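Calcium-dependent protein kinase, putative (Plasmodium falciparum, PDB 3MSE) is probably a calcium-dependent serine/threonine protein kinase, of which this chain is the C-terminal EF-hand domain, with two bound calcium ions. Local coordinates at residues 108-117 against 167-177; 124-132 against 141-149. All coordinates share one frame; numbering follows the deposited sequence.

Interaction 1 (108-117 against 167-177)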
# COMPACT_ATOMS: atom_id res chain seq x y z
N THR A 108 -6.78 2.40 5.89
CA THR A 108 -7.09 2.21 4.47
C THR A 108 -6.76 3.48 3.65
O THR A 108 -6.85 4.60 4.17
CB THR A 108 -8.58 1.81 4.25
OG1 THR A 108 -9.38 2.98 4.04
CG2 THR A 108 -9.14 1.03 5.46
N PHE A 109 -6.39 3.29 2.38
CA PHE A 109 -6.08 4.41 1.47
C PHE A 109 -7.21 5.42 1.35
O PHE A 109 -6.97 6.62 1.32
CB PHE A 109 -5.76 3.89 0.08
CG PHE A 109 -4.41 3.25 -0.02
CD1 PHE A 109 -4.26 1.89 0.21
CD2 PHE A 109 -3.30 4.01 -0.35
CE1 PHE A 109 -3.01 1.28 0.11
CE2 PHE A 109 -2.05 3.43 -0.45
CZ PHE A 109 -1.90 2.05 -0.23
N LEU A 110 -8.43 4.91 1.27
CA LEU A 110 -9.60 5.76 1.10
C LEU A 110 -9.92 6.51 2.38
O LEU A 110 -10.34 7.67 2.33
CB LEU A 110 -10.80 4.94 0.61
CG LEU A 110 -10.86 4.59 -0.88
CD1 LEU A 110 -12.06 3.71 -1.17
CD2 LEU A 110 -10.90 5.85 -1.77
N LYS A 111 -9.71 5.86 3.53
CA LYS A 111 -10.00 6.48 4.81
C LYS A 111 -9.06 7.65 5.04
O LYS A 111 -9.50 8.72 5.44
CB LYS A 111 -9.90 5.48 5.97
CG LYS A 111 -11.10 5.48 6.93
CD LYS A 111 -11.43 6.87 7.46
CE LYS A 111 -12.61 6.84 8.42
NZ LYS A 111 -12.74 8.17 9.10
N ALA A 112 -7.78 7.44 4.75
CA ALA A 112 -6.75 8.47 4.91
C ALA A 112 -6.98 9.67 3.98
O ALA A 112 -6.75 10.81 4.38
CB ALA A 112 -5.36 7.89 4.70
N ALA A 113 -7.42 9.40 2.75
CA ALA A 113 -7.76 10.47 1.81
C ALA A 113 -8.95 11.28 2.32
O ALA A 113 -8.91 12.51 2.32
CB ALA A 113 -8.04 9.89 0.42
N PHE A 114 -10.00 10.58 2.73
CA PHE A 114 -11.18 11.21 3.32
C PHE A 114 -10.80 12.11 4.50
O PHE A 114 -11.28 13.24 4.59
CB PHE A 114 -12.16 10.12 3.77
CG PHE A 114 -13.43 10.67 4.37
CD1 PHE A 114 -14.55 10.88 3.58
CD2 PHE A 114 -13.50 10.96 5.73
CE1 PHE A 114 -15.72 11.39 4.11
CE2 PHE A 114 -14.68 11.47 6.30
CZ PHE A 114 -15.79 11.68 5.48
N ASN A 115 -9.95 11.61 5.39
CA ASN A 115 -9.54 12.37 6.58
C ASN A 115 -8.79 13.63 6.22
O ASN A 115 -9.00 14.66 6.85
CB ASN A 115 -8.71 11.51 7.54
CG ASN A 115 -9.57 10.56 8.36
OD1 ASN A 115 -10.76 10.79 8.55
ND2 ASN A 115 -8.98 9.48 8.83
N LYS A 116 -7.93 13.56 5.20
CA LYS A 116 -7.24 14.76 4.72
C LYS A 116 -8.21 15.80 4.17
O LYS A 116 -7.99 16.99 4.36
CB LYS A 116 -6.18 14.41 3.68
CG LYS A 116 -4.92 13.84 4.30
CD LYS A 116 -3.77 13.80 3.32
CE LYS A 116 -2.47 13.41 4.03
NZ LYS A 116 -2.62 12.14 4.82
N ILE A 117 -9.28 15.35 3.53
CA ILE A 117 -10.25 16.26 2.92
C ILE A 117 -11.18 16.91 3.96
O ILE A 117 -11.53 18.08 3.85
CB ILE A 117 -11.07 15.57 1.80
CG1 ILE A 117 -10.14 15.14 0.64
CG2 ILE A 117 -12.15 16.50 1.27
CD1 ILE A 117 -10.76 14.11 -0.31
N ILE A 167 -20.97 14.52 2.63
CA ILE A 167 -20.57 13.17 2.25
C ILE A 167 -19.94 12.44 3.43
O ILE A 167 -18.93 12.88 3.98
CB ILE A 167 -19.59 13.20 1.03
CG1 ILE A 167 -20.25 13.86 -0.19
CG2 ILE A 167 -19.09 11.81 0.69
CD1 ILE A 167 -19.27 14.24 -1.31
N SER A 168 -20.56 11.33 3.83
CA SER A 168 -20.01 10.45 4.86
C SER A 168 -18.88 9.63 4.26
O SER A 168 -18.73 9.59 3.04
CB SER A 168 -21.09 9.50 5.37
OG SER A 168 -21.35 8.47 4.42
N PHE A 169 -18.10 8.95 5.10
CA PHE A 169 -17.04 8.10 4.59
C PHE A 169 -17.59 7.00 3.71
O PHE A 169 -16.97 6.63 2.71
CB PHE A 169 -16.17 7.50 5.70
CG PHE A 169 -15.16 6.51 5.17
CD1 PHE A 169 -15.27 5.16 5.47
CD2 PHE A 169 -14.16 6.93 4.29
CE1 PHE A 169 -14.36 4.24 4.96
CE2 PHE A 169 -13.26 6.02 3.76
CZ PHE A 169 -13.35 4.67 4.10
N GLN A 170 -18.76 6.47 4.08
CA GLN A 170 -19.38 5.36 3.35
C GLN A 170 -19.79 5.79 1.94
O GLN A 170 -19.54 5.07 0.98
CB GLN A 170 -20.56 4.78 4.14
CG GLN A 170 -20.90 3.32 3.79
CD GLN A 170 -19.75 2.36 4.07
OE1 GLN A 170 -19.38 1.55 3.22
NE2 GLN A 170 -19.16 2.45 5.27
N GLU A 171 -20.42 6.96 1.84
CA GLU A 171 -20.82 7.52 0.54
C GLU A 171 -19.60 7.91 -0.30
O GLU A 171 -19.62 7.78 -1.53
CB GLU A 171 -21.70 8.74 0.74
CG GLU A 171 -22.96 8.51 1.56
CD GLU A 171 -23.69 9.80 1.88
OE1 GLU A 171 -24.94 9.79 1.93
OE2 GLU A 171 -23.01 10.84 2.06
N PHE A 172 -18.56 8.39 0.38
CA PHE A 172 -17.29 8.71 -0.26
C PHE A 172 -16.68 7.44 -0.84
O PHE A 172 -16.35 7.38 -2.02
CB PHE A 172 -16.33 9.34 0.76
CG PHE A 172 -14.94 9.54 0.25
CD1 PHE A 172 -13.92 8.67 0.63
CD2 PHE A 172 -14.63 10.59 -0.62
CE1 PHE A 172 -12.61 8.85 0.16
CE2 PHE A 172 -13.33 10.78 -1.10
CZ PHE A 172 -12.32 9.92 -0.71
N LYS A 173 -16.58 6.42 0.01
CA LYS A 173 -16.01 5.12 -0.35
C LYS A 173 -16.79 4.48 -1.49
O LYS A 173 -16.20 3.96 -2.43
CB LYS A 173 -16.01 4.19 0.86
CG LYS A 173 -15.31 2.85 0.62
CD LYS A 173 -16.07 1.70 1.26
CE LYS A 173 -15.68 1.44 2.70
NZ LYS A 173 -14.73 0.28 2.83
N ASP A 174 -18.11 4.53 -1.39
CA ASP A 174 -18.98 3.94 -2.41
C ASP A 174 -18.80 4.63 -3.75
O ASP A 174 -18.75 3.96 -4.78
CB ASP A 174 -20.45 4.00 -1.98
CG ASP A 174 -20.79 3.00 -0.86
OD1 ASP A 174 -19.97 2.11 -0.55
OD2 ASP A 174 -21.89 3.13 -0.28
N TYR A 175 -18.70 5.97 -3.75
CA TYR A 175 -18.46 6.66 -5.01
C TYR A 175 -17.12 6.29 -5.63
O TYR A 175 -17.05 5.94 -6.81
CB TYR A 175 -18.61 8.19 -4.92
CG TYR A 175 -18.22 8.86 -6.22
CD1 TYR A 175 -19.09 8.86 -7.31
CD2 TYR A 175 -16.97 9.45 -6.38
CE1 TYR A 175 -18.73 9.45 -8.52
CE2 TYR A 175 -16.59 10.05 -7.58
CZ TYR A 175 -17.48 10.05 -8.65
OH TYR A 175 -17.11 10.64 -9.84
N MET A 176 -16.05 6.37 -4.84
CA MET A 176 -14.71 6.13 -5.38
C MET A 176 -14.60 4.72 -5.96
O MET A 176 -14.08 4.54 -7.06
CB MET A 176 -13.62 6.39 -4.34
CG MET A 176 -13.49 7.86 -3.91
SD MET A 176 -13.11 9.01 -5.27
CE MET A 176 -11.52 8.37 -5.80
N LEU A 177 -15.10 3.74 -5.21
CA LEU A 177 -15.10 2.33 -5.66
C LEU A 177 -15.82 2.13 -6.99
O LEU A 177 -15.36 1.38 -7.83
CB LEU A 177 -15.68 1.40 -4.60
CG LEU A 177 -14.78 1.09 -3.41
CD1 LEU A 177 -15.59 0.38 -2.32
CD2 LEU A 177 -13.58 0.25 -3.80

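Interaction 2 (124-132 against 141-149). With CA (calcium ion), chain B.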
# COMPACT_ATOMS: atom_id res chain seq x y z
N TYR A 124 -17.62 14.46 8.02
CA TYR A 124 -18.37 14.72 6.79
C TYR A 124 -17.57 15.59 5.83
O TYR A 124 -16.92 16.55 6.25
CB TYR A 124 -19.71 15.38 7.11
CG TYR A 124 -20.73 14.42 7.72
CD1 TYR A 124 -21.64 13.74 6.91
CD2 TYR A 124 -20.77 14.19 9.10
CE1 TYR A 124 -22.57 12.85 7.46
CE2 TYR A 124 -21.69 13.30 9.66
CZ TYR A 124 -22.59 12.63 8.83
OH TYR A 124 -23.51 11.76 9.38
N ILE A 125 -17.62 15.25 4.53
CA ILE A 125 -17.04 16.11 3.51
C ILE A 125 -18.09 17.12 3.02
O ILE A 125 -19.03 16.75 2.32
CB ILE A 125 -16.41 15.32 2.32
CG1 ILE A 125 -15.10 14.65 2.75
CG2 ILE A 125 -16.15 16.25 1.12
CD1 ILE A 125 -14.47 13.75 1.69
N SER A 126 -17.91 18.38 3.40
CA SER A 126 -18.81 19.46 3.01
C SER A 126 -18.39 20.07 1.69
O SER A 126 -17.32 19.77 1.14
CB SER A 126 -18.87 20.55 4.09
OG SER A 126 -17.58 21.09 4.36
N LYS A 127 -19.26 20.93 1.17
CA LYS A 127 -18.96 21.71 -0.01
C LYS A 127 -17.67 22.54 0.21
O LYS A 127 -16.80 22.60 -0.68
CB LYS A 127 -20.15 22.62 -0.32
CG LYS A 127 -20.28 23.02 -1.77
CD LYS A 127 -19.66 24.39 -2.03
CE LYS A 127 -19.79 24.79 -3.49
NZ LYS A 127 -21.20 25.02 -3.90
N SER A 128 -17.53 23.13 1.39
CA SER A 128 -16.37 23.95 1.69
C SER A 128 -15.07 23.13 1.79
O SER A 128 -13.99 23.62 1.50
CB SER A 128 -16.59 24.82 2.94
OG SER A 128 -16.29 24.12 4.13
N ASP A 129 -15.19 21.86 2.19
CA ASP A 129 -14.02 20.98 2.19
C ASP A 129 -13.48 20.73 0.77
O ASP A 129 -12.26 20.59 0.58
CB ASP A 129 -14.37 19.66 2.86
CG ASP A 129 -14.50 19.78 4.37
OD1 ASP A 129 -13.79 20.62 4.98
OD2 ASP A 129 -15.30 19.04 4.95
N ILE A 130 -14.39 20.68 -0.20
CA ILE A 130 -14.02 20.50 -1.61
C ILE A 130 -13.51 21.81 -2.20
O ILE A 130 -12.54 21.82 -2.97
CB ILE A 130 -15.20 19.94 -2.47
CG1 ILE A 130 -15.63 18.56 -1.96
CG2 ILE A 130 -14.82 19.90 -3.96
CD1 ILE A 130 -14.57 17.46 -2.05
N VAL A 131 -14.14 22.93 -1.84
CA VAL A 131 -13.63 24.24 -2.23
C VAL A 131 -12.17 24.37 -1.77
O VAL A 131 -11.30 24.84 -2.51
CB VAL A 131 -14.51 25.39 -1.65
CG1 VAL A 131 -13.87 26.78 -1.92
CG2 VAL A 131 -15.93 25.34 -2.21
N SER A 132 -11.90 23.89 -0.56
CA SER A 132 -10.55 23.99 -0.04
C SER A 132 -9.59 23.06 -0.78
O SER A 132 -8.48 23.45 -1.15
CB SER A 132 -10.54 23.70 1.47
OG SER A 132 -9.20 23.75 1.92
N ASN A 141 -17.14 26.61 -9.05
CA ASN A 141 -18.32 26.07 -8.36
C ASN A 141 -19.17 25.07 -9.18
O ASN A 141 -19.82 24.19 -8.59
CB ASN A 141 -19.20 27.20 -7.83
CG ASN A 141 -19.66 26.94 -6.42
OD1 ASN A 141 -20.83 26.62 -6.17
ND2 ASN A 141 -18.73 27.04 -5.47
N ASN A 142 -19.17 25.22 -10.50
CA ASN A 142 -19.85 24.29 -11.41
C ASN A 142 -19.29 22.87 -11.27
O ASN A 142 -20.03 21.90 -11.09
CB ASN A 142 -19.71 24.77 -12.86
CG ASN A 142 -20.56 23.96 -13.84
OD1 ASN A 142 -21.73 23.67 -13.58
ND2 ASN A 142 -19.96 23.60 -14.98
N ASP A 143 -17.97 22.77 -11.33
CA ASP A 143 -17.27 21.50 -11.17
C ASP A 143 -17.61 20.83 -9.84
O ASP A 143 -17.88 19.62 -9.79
CB ASP A 143 -15.76 21.73 -11.30
CG ASP A 143 -15.37 22.44 -12.60
OD1 ASP A 143 -15.70 21.89 -13.69
OD2 ASP A 143 -14.74 23.52 -12.55
N ILE A 144 -17.62 21.61 -8.76
CA ILE A 144 -17.86 21.08 -7.42
C ILE A 144 -19.25 20.48 -7.30
O ILE A 144 -19.41 19.38 -6.77
CB ILE A 144 -17.61 22.14 -6.31
CG1 ILE A 144 -16.14 22.59 -6.33
CG2 ILE A 144 -17.98 21.59 -4.94
CD1 ILE A 144 -15.87 23.88 -5.60
N ASP A 145 -20.26 21.20 -7.80
CA ASP A 145 -21.65 20.75 -7.75
C ASP A 145 -21.85 19.42 -8.48
O ASP A 145 -22.51 18.54 -7.95
CB ASP A 145 -22.61 21.80 -8.32
CG ASP A 145 -22.94 22.89 -7.32
OD1 ASP A 145 -23.04 22.58 -6.11
OD2 ASP A 145 -23.11 24.05 -7.74
N ASN A 146 -21.26 19.31 -9.67
CA ASN A 146 -21.21 18.04 -10.42
C ASN A 146 -20.70 16.89 -9.57
O ASN A 146 -21.29 15.80 -9.56
CB ASN A 146 -20.32 18.18 -11.66
CG ASN A 146 -20.90 19.13 -12.69
OD1 ASN A 146 -22.07 19.54 -12.60
ND2 ASN A 146 -20.08 19.49 -13.69
N PHE A 147 -19.61 17.12 -8.84
CA PHE A 147 -19.01 16.09 -8.02
C PHE A 147 -19.96 15.60 -6.92
O PHE A 147 -20.05 14.39 -6.67
CB PHE A 147 -17.67 16.55 -7.44
CG PHE A 147 -17.13 15.65 -6.36
CD1 PHE A 147 -17.24 16.01 -5.02
CD2 PHE A 147 -16.51 14.45 -6.68
CE1 PHE A 147 -16.75 15.19 -4.02
CE2 PHE A 147 -16.02 13.61 -5.69
CZ PHE A 147 -16.13 13.99 -4.34
N PHE A 148 -20.68 16.52 -6.29
CA PHE A 148 -21.63 16.16 -5.22
C PHE A 148 -22.83 15.38 -5.75
O PHE A 148 -23.32 14.45 -5.09
CB PHE A 148 -22.06 17.39 -4.41
CG PHE A 148 -21.11 17.74 -3.29
CD1 PHE A 148 -21.30 17.21 -2.02
CD2 PHE A 148 -20.01 18.57 -3.51
CE1 PHE A 148 -20.41 17.52 -0.98
CE2 PHE A 148 -19.12 18.88 -2.49
CZ PHE A 148 -19.32 18.35 -1.23
N LEU A 149 -23.29 15.75 -6.94
CA LEU A 149 -24.36 15.04 -7.62
C LEU A 149 -23.93 13.61 -7.97
O LEU A 149 -24.68 12.65 -7.72
CB LEU A 149 -24.84 15.82 -8.85
CG LEU A 149 -25.56 17.14 -8.52
CD1 LEU A 149 -25.70 18.06 -9.74
CD2 LEU A 149 -26.93 16.93 -7.83
CA CA B . -15.83 18.39 7.31
O HOH W 1 -17.21 19.77 6.91
O HOH W 2 -14.19 19.95 7.75

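Interaction 1 (108-117 against 167-177)
Phe-114, Phe-169 and Phe-172 form an aromatic cluster between helices 109-117 and 169-177, whose axes approach to 10.3 Å at an angle of 121°. Phe-169 turns its edge to the face of Phe-114 in a T-shaped pair, planes at 79° and centroids 5.6 Å apart. Phe-114 directs its edge at the face of Phe-172, an offset edge-to-face pair. With CG of Phe-114 anti to the backbone N (chi1 -179°), the ring reaches the start of the second helix, CE1 of Phe-114 lying 3.5 Å from Ile-167 O at the ring edge.

Two CH-pi contacts add to the cluster: CA of Phe-169 stands over one face of Phe-114, and CG of Lys-111 covers a face of Phe-169, 3.9 Å from its centroid.

Leu-110 is a knob in a hole formed by Phe-172, Lys-173, Met-176 and Leu-177, its CD1 meeting Lys-173 CG and its CD2 lying 3.8 Å from Met-176 CB.

No hydrogen bond joins the two segments; the polar side-chain bonds between their residues are local. Ser-168, the N-cap of helix 169-177, forms a capping box with Glu-171: Glu-171 N bonds to Ser-168 OG and Ser-168 N to Glu-171 OE2, both at 3.1 Å.

Helix 109-117 enters the calcium-binding EF-hand and 169-177 ends this lobe, probably packed as in paired EF-hands. Helix 18-48 borders them through Met-27 and Ile-23, while Ile-125 reaches Phe-114 and Phe-172 from the calcium loop.

Interaction 2 (124-132 against 141-149)
The Phe-148 ring meets backbone carbonyls with its edge: Ile-125 O and Ser-126 O lie in its plane across the contact, Ser-126 O 3.4 Å from CZ of Phe-148, and Ile-144 O of its own helix is also at the rim. Lys-127 N and Ile-130 CG1 approach this ring obliquely, as does Ile-130 CD1 at the Phe-147 ring, 3.7 Å from its CE1.

Ile-130 thus divides its contacts among three residues. CG1 touches Phe-148, CD1 reaches Phe-147, and CG2 lies 3.7 Å from Ile-144 CG2. The side chains of Ile-130 and Ile-144 run antiparallel alongside each other, while Val-131 CG2 packs on Ile-144 CD1.

Lys-127 bends at chi2 (-96°) and chi4 (67°), which carries its amine across to helix 141-149. NZ donates to Asn-141 OD1 at 2.8 Å, tilted 26° from the carbonyl plane, and forms a long salt bridge with Asp-145.

Tyr-124 O and Asp-129 OD2 bind the calcium ion at 2.4 and 2.5 Å, together with two waters; Asp-118 and Asp-122 also bind it. Asp-129 OD2 accepts from Ser-126 N, so one carboxylate oxygen joins metal to loop backbone. Helix 127-133, the exiting helix of this EF-hand, carries the ligand Asp-129 and packs on helix 141-152 through Lys-127, Ile-130 and Val-131. Ile-19 of helix 18-48 touches both Ile-130 and Phe-147, and Ile-125 packs on helix 109-117.

From the N terminus, helix 109-117 enters the calcium loop and helix 127-133 leaves it; helices 141-152 and 169-177 follow. Interaction 2 closes the shorter loop, with 8 residues between its segments, and lies within the 49-residue span bridged by interaction 1, nesting without crossing. Of this lobe's four helices the outer two and the inner two pair, as in paired EF-hands; the second hand binds no calcium here. Their centres are 14 Å apart, yet Ile-125 N and Ile-167 O, 2.8 Å apart, probably form a hydrogen bond. Ile-125 CD1 packs on Phe-114 CD1, and Ile-167 CD1 on Phe-148 CE1, joining the contacts through backbone next to the calcium loop and the hydrophobic core beneath.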